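Nucleoside phosphorylase, putative (Trypanosoma brucei, PDB 3BJE) catalyses the phosphorolysis of uridine to uracil and ribose 1-phosphate, working as a homodimeric uridine phosphorylase. Local coordinates at residues 144-156 against 287-299. Numbering follows the deposited sequence.
Sequences IRLGTCGSPAESV and VVTNIEMETSAIC. With R1P (1-O-phosphono-alpha-D-ribofuranose), chain C; URA (uracil), chain D.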
# COMPACT_ATOMS: atom_id res chain seq x y z
N ILE A 144 13.26 -13.02 -1.61
CA ILE A 144 12.43 -13.68 -0.61
C ILE A 144 11.88 -12.68 0.39
O ILE A 144 12.62 -11.95 1.02
CB ILE A 144 13.20 -14.79 0.15
CG1 ILE A 144 13.82 -15.77 -0.85
CG2 ILE A 144 12.25 -15.55 1.15
CD1 ILE A 144 14.69 -16.84 -0.21
N ARG A 145 10.57 -12.68 0.53
CA ARG A 145 9.90 -11.92 1.58
C ARG A 145 9.96 -12.68 2.88
O ARG A 145 9.64 -13.86 2.92
CB ARG A 145 8.45 -11.66 1.19
CG ARG A 145 7.58 -11.21 2.35
CD ARG A 145 6.27 -10.64 1.87
NE ARG A 145 5.25 -10.65 2.92
CZ ARG A 145 5.30 -9.93 4.05
NH1 ARG A 145 4.33 -10.05 4.93
NH2 ARG A 145 6.31 -9.08 4.30
N LEU A 146 10.39 -12.01 3.94
CA LEU A 146 10.30 -12.53 5.30
C LEU A 146 9.39 -11.58 6.07
O LEU A 146 9.76 -10.43 6.35
CB LEU A 146 11.67 -12.65 5.99
CG LEU A 146 11.63 -13.03 7.48
CD1 LEU A 146 10.80 -14.30 7.77
CD2 LEU A 146 13.04 -13.19 8.04
N GLY A 147 8.17 -12.04 6.35
CA GLY A 147 7.15 -11.17 6.88
C GLY A 147 6.43 -11.70 8.09
O GLY A 147 6.89 -12.64 8.74
N THR A 148 5.32 -11.05 8.41
CA THR A 148 4.40 -11.53 9.43
C THR A 148 3.07 -11.75 8.75
O THR A 148 2.83 -11.21 7.68
CB THR A 148 4.24 -10.54 10.61
OG1 THR A 148 3.72 -9.29 10.14
CG2 THR A 148 5.59 -10.36 11.34
N CYS A 149 2.21 -12.54 9.35
CA CYS A 149 0.93 -12.83 8.70
C CYS A 149 -0.11 -13.34 9.67
O CYS A 149 0.18 -13.61 10.85
CB CYS A 149 1.15 -13.89 7.61
SG CYS A 149 1.62 -15.52 8.30
N GLY A 150 -1.34 -13.47 9.17
CA GLY A 150 -2.38 -14.20 9.87
C GLY A 150 -2.53 -15.59 9.27
O GLY A 150 -2.08 -15.82 8.14
N SER A 151 -3.12 -16.51 10.03
CA SER A 151 -3.49 -17.82 9.48
C SER A 151 -4.95 -18.16 9.78
O SER A 151 -5.38 -18.07 10.92
CB SER A 151 -2.61 -18.94 10.03
OG SER A 151 -3.05 -20.21 9.55
N PRO A 152 -5.70 -18.55 8.74
CA PRO A 152 -7.06 -19.05 8.86
C PRO A 152 -7.14 -20.56 9.08
O PRO A 152 -8.24 -21.10 9.19
CB PRO A 152 -7.65 -18.71 7.50
CG PRO A 152 -6.52 -18.94 6.59
CD PRO A 152 -5.31 -18.44 7.31
N ALA A 153 -5.98 -21.23 9.13
CA ALA A 153 -5.91 -22.69 9.24
C ALA A 153 -5.83 -23.13 10.70
O ALA A 153 -4.93 -22.71 11.42
CB ALA A 153 -4.68 -23.18 8.51
N GLU A 154 -6.74 -23.99 11.12
CA GLU A 154 -6.75 -24.44 12.52
C GLU A 154 -5.46 -25.16 12.87
O GLU A 154 -4.92 -24.98 13.95
CB GLU A 154 -7.98 -25.31 12.83
CG GLU A 154 -7.91 -26.11 14.15
CD GLU A 154 -7.45 -25.30 15.37
OE1 GLU A 154 -7.40 -24.05 15.31
OE2 GLU A 154 -7.14 -25.95 16.41
N SER A 155 -4.94 -25.95 11.94
CA SER A 155 -3.75 -26.76 12.20
C SER A 155 -2.48 -25.91 12.40
O SER A 155 -1.57 -26.32 13.12
CB SER A 155 -3.54 -27.75 11.05
OG SER A 155 -3.31 -27.07 9.82
N VAL A 156 -2.41 -24.73 11.79
CA VAL A 156 -1.17 -23.97 11.77
C VAL A 156 -0.88 -23.31 13.13
O VAL A 156 -1.65 -22.47 13.58
CB VAL A 156 -1.20 -22.91 10.66
CG1 VAL A 156 0.05 -22.04 10.70
CG2 VAL A 156 -1.35 -23.57 9.28
N VAL A 287 -3.76 -26.19 1.14
CA VAL A 287 -4.75 -25.36 1.84
C VAL A 287 -4.24 -23.94 1.98
O VAL A 287 -3.06 -23.65 1.70
CB VAL A 287 -5.09 -25.91 3.25
CG1 VAL A 287 -5.54 -27.37 3.17
CG2 VAL A 287 -3.90 -25.76 4.19
N VAL A 288 -5.13 -23.02 2.35
CA VAL A 288 -4.71 -21.64 2.60
C VAL A 288 -4.08 -21.55 3.98
O VAL A 288 -4.76 -21.64 5.00
CB VAL A 288 -5.89 -20.64 2.50
CG1 VAL A 288 -5.42 -19.21 2.78
CG2 VAL A 288 -6.56 -20.72 1.13
N THR A 289 -2.75 -21.40 4.00
CA THR A 289 -2.00 -21.38 5.24
C THR A 289 -1.88 -20.00 5.88
O THR A 289 -1.68 -19.88 7.07
CB THR A 289 -0.57 -21.93 5.02
OG1 THR A 289 -0.01 -21.35 3.84
CG2 THR A 289 -0.58 -23.47 4.94
N ASN A 290 -1.95 -18.94 5.08
CA ASN A 290 -1.76 -17.62 5.65
C ASN A 290 -2.39 -16.52 4.83
O ASN A 290 -2.70 -16.71 3.67
CB ASN A 290 -0.28 -17.33 5.96
CG ASN A 290 0.63 -17.31 4.73
OD1 ASN A 290 0.48 -18.12 3.81
ND2 ASN A 290 1.60 -16.40 4.74
N ILE A 291 -2.57 -15.38 5.49
CA ILE A 291 -3.11 -14.16 4.88
C ILE A 291 -2.19 -13.00 5.26
O ILE A 291 -1.84 -12.85 6.44
CB ILE A 291 -4.52 -13.82 5.42
CG1 ILE A 291 -5.49 -14.97 5.17
CG2 ILE A 291 -5.04 -12.49 4.81
CD1 ILE A 291 -6.78 -14.89 6.01
N GLU A 292 -1.81 -12.20 4.28
CA GLU A 292 -0.96 -11.03 4.50
C GLU A 292 -1.16 -10.02 3.35
O GLU A 292 -2.20 -10.07 2.64
CB GLU A 292 0.51 -11.44 4.72
CG GLU A 292 1.09 -12.45 3.72
CD GLU A 292 1.28 -11.83 2.36
OE1 GLU A 292 2.35 -11.21 2.16
OE2 GLU A 292 0.35 -11.95 1.53
N MET A 293 -0.22 -9.10 3.14
CA MET A 293 -0.48 -7.96 2.25
C MET A 293 0.48 -7.74 1.07
O MET A 293 0.33 -6.75 0.36
CB MET A 293 -0.57 -6.67 3.08
CG MET A 293 -1.73 -6.68 4.06
SD MET A 293 -1.88 -5.21 5.10
CE MET A 293 -2.19 -3.94 3.83
N GLU A 294 1.45 -8.64 0.85
CA GLU A 294 2.47 -8.43 -0.21
C GLU A 294 2.72 -9.58 -1.19
O GLU A 294 3.19 -9.34 -2.30
CB GLU A 294 3.81 -8.06 0.45
CG GLU A 294 3.79 -6.68 1.13
CD GLU A 294 3.49 -6.72 2.62
OE1 GLU A 294 3.84 -7.70 3.30
OE2 GLU A 294 2.88 -5.75 3.16
N THR A 295 2.43 -10.81 -0.79
CA THR A 295 3.02 -11.96 -1.46
C THR A 295 2.52 -12.18 -2.88
O THR A 295 3.30 -12.52 -3.76
CB THR A 295 2.86 -13.23 -0.58
OG1 THR A 295 3.68 -13.07 0.57
CG2 THR A 295 3.30 -14.50 -1.31
N SER A 296 1.22 -12.01 -3.12
CA SER A 296 0.66 -12.24 -4.45
C SER A 296 1.43 -11.45 -5.52
O SER A 296 1.83 -12.03 -6.53
CB SER A 296 -0.81 -11.83 -4.49
OG SER A 296 -0.96 -10.48 -4.09
N ALA A 297 1.64 -10.15 -5.30
CA ALA A 297 2.32 -9.29 -6.30
C ALA A 297 3.81 -9.61 -6.38
O ALA A 297 4.42 -9.52 -7.45
CB ALA A 297 2.12 -7.80 -5.98
N ILE A 298 4.43 -9.94 -5.26
CA ILE A 298 5.83 -10.36 -5.30
C ILE A 298 5.97 -11.53 -6.24
O ILE A 298 6.86 -11.57 -7.08
CB ILE A 298 6.33 -10.78 -3.91
CG1 ILE A 298 6.48 -9.56 -3.03
CG2 ILE A 298 7.66 -11.54 -3.99
CD1 ILE A 298 6.73 -9.92 -1.56
N CYS A 299 5.12 -12.55 -6.05
CA CYS A 299 5.19 -13.73 -6.88
C CYS A 299 4.87 -13.44 -8.36
O CYS A 299 5.57 -13.88 -9.27
CB CYS A 299 4.25 -14.81 -6.34
SG CYS A 299 4.84 -15.52 -4.78
C5 R1P C . 0.52 -5.46 8.39
O5 R1P C . 0.61 -5.38 9.82
C4 R1P C . 1.87 -5.77 7.77
O4 R1P C . 2.48 -6.91 8.40
C1 R1P C . 2.74 -7.94 7.44
C2 R1P C . 1.73 -7.64 6.32
O2 R1P C . 1.96 -8.28 5.04
C3 R1P C . 1.76 -6.11 6.30
O3 R1P C . 2.93 -5.59 5.62
O1 R1P C . 4.14 -8.02 7.01
P R1P C . 5.42 -7.22 7.59
O1P R1P C . 5.03 -5.78 7.22
O2P R1P C . 6.58 -7.77 6.79
O3P R1P C . 5.51 -7.41 9.07
N1 URA D . -0.31 -9.29 8.86
C2 URA D . -1.44 -9.30 8.12
O2 URA D . -1.49 -8.75 6.98
N3 URA D . -2.53 -9.88 8.60
C4 URA D . -2.54 -10.46 9.82
O4 URA D . -3.59 -10.99 10.21
C5 URA D . -1.40 -10.45 10.59
C6 URA D . -0.27 -9.84 10.08
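Arg145 of strand 144-151 meets Glu292 and the start of helix 295-299. Its CB and CD both rest on Ile298 CD1, with Arg145 CD 3.5 Å from that methyl. CG stands anti to the backbone N (chi1 164°), and the extended chain carries NE to Glu292. There Arg145 NE donates to the anti lone pair of Glu292 OE1 (3.0 Å) in a salt bridge, the oxygen lying somewhat out of the guanidinium plane. The two terminal nitrogens turn to ribose 1-phosphate: NH1 donates to O1 and NH2, almost straight at 170°, to O2P. Glu294 CD sits over the centre of one guanidinium face, a contact of charges with no N-H pointing at the oxygen; Gly147 CA lies against the opposite face, offset toward its rim. Glu294 OE2 accepts a very short bond from ribose O3 and another from Gly96 N. Glu292 OE1 also accepts from Glu294 N and Thr295 OG1, and Glu292 OE2 is hydrogen-bonded to Thr246 OG1, so the carboxylate that steadies Arg145 is itself fixed. Farther along, Gly150 and Ile291 form an antiparallel hydrogen-bonded pair. Ser151 OG accepts from Ala153 N, an ST turn, and donates to Thr289 O across the contact, while Pro152 packs on Val288 and Ile291. Thr148 OG1 binds the phosphate, and Met293 N the ribose O2. With Gln254 and Arg256 on uracil and His34 and Arg74 of the second subunit on the sugar phosphate, this is the product-filled active site between two subunits of a homodimeric uridine phosphorylase.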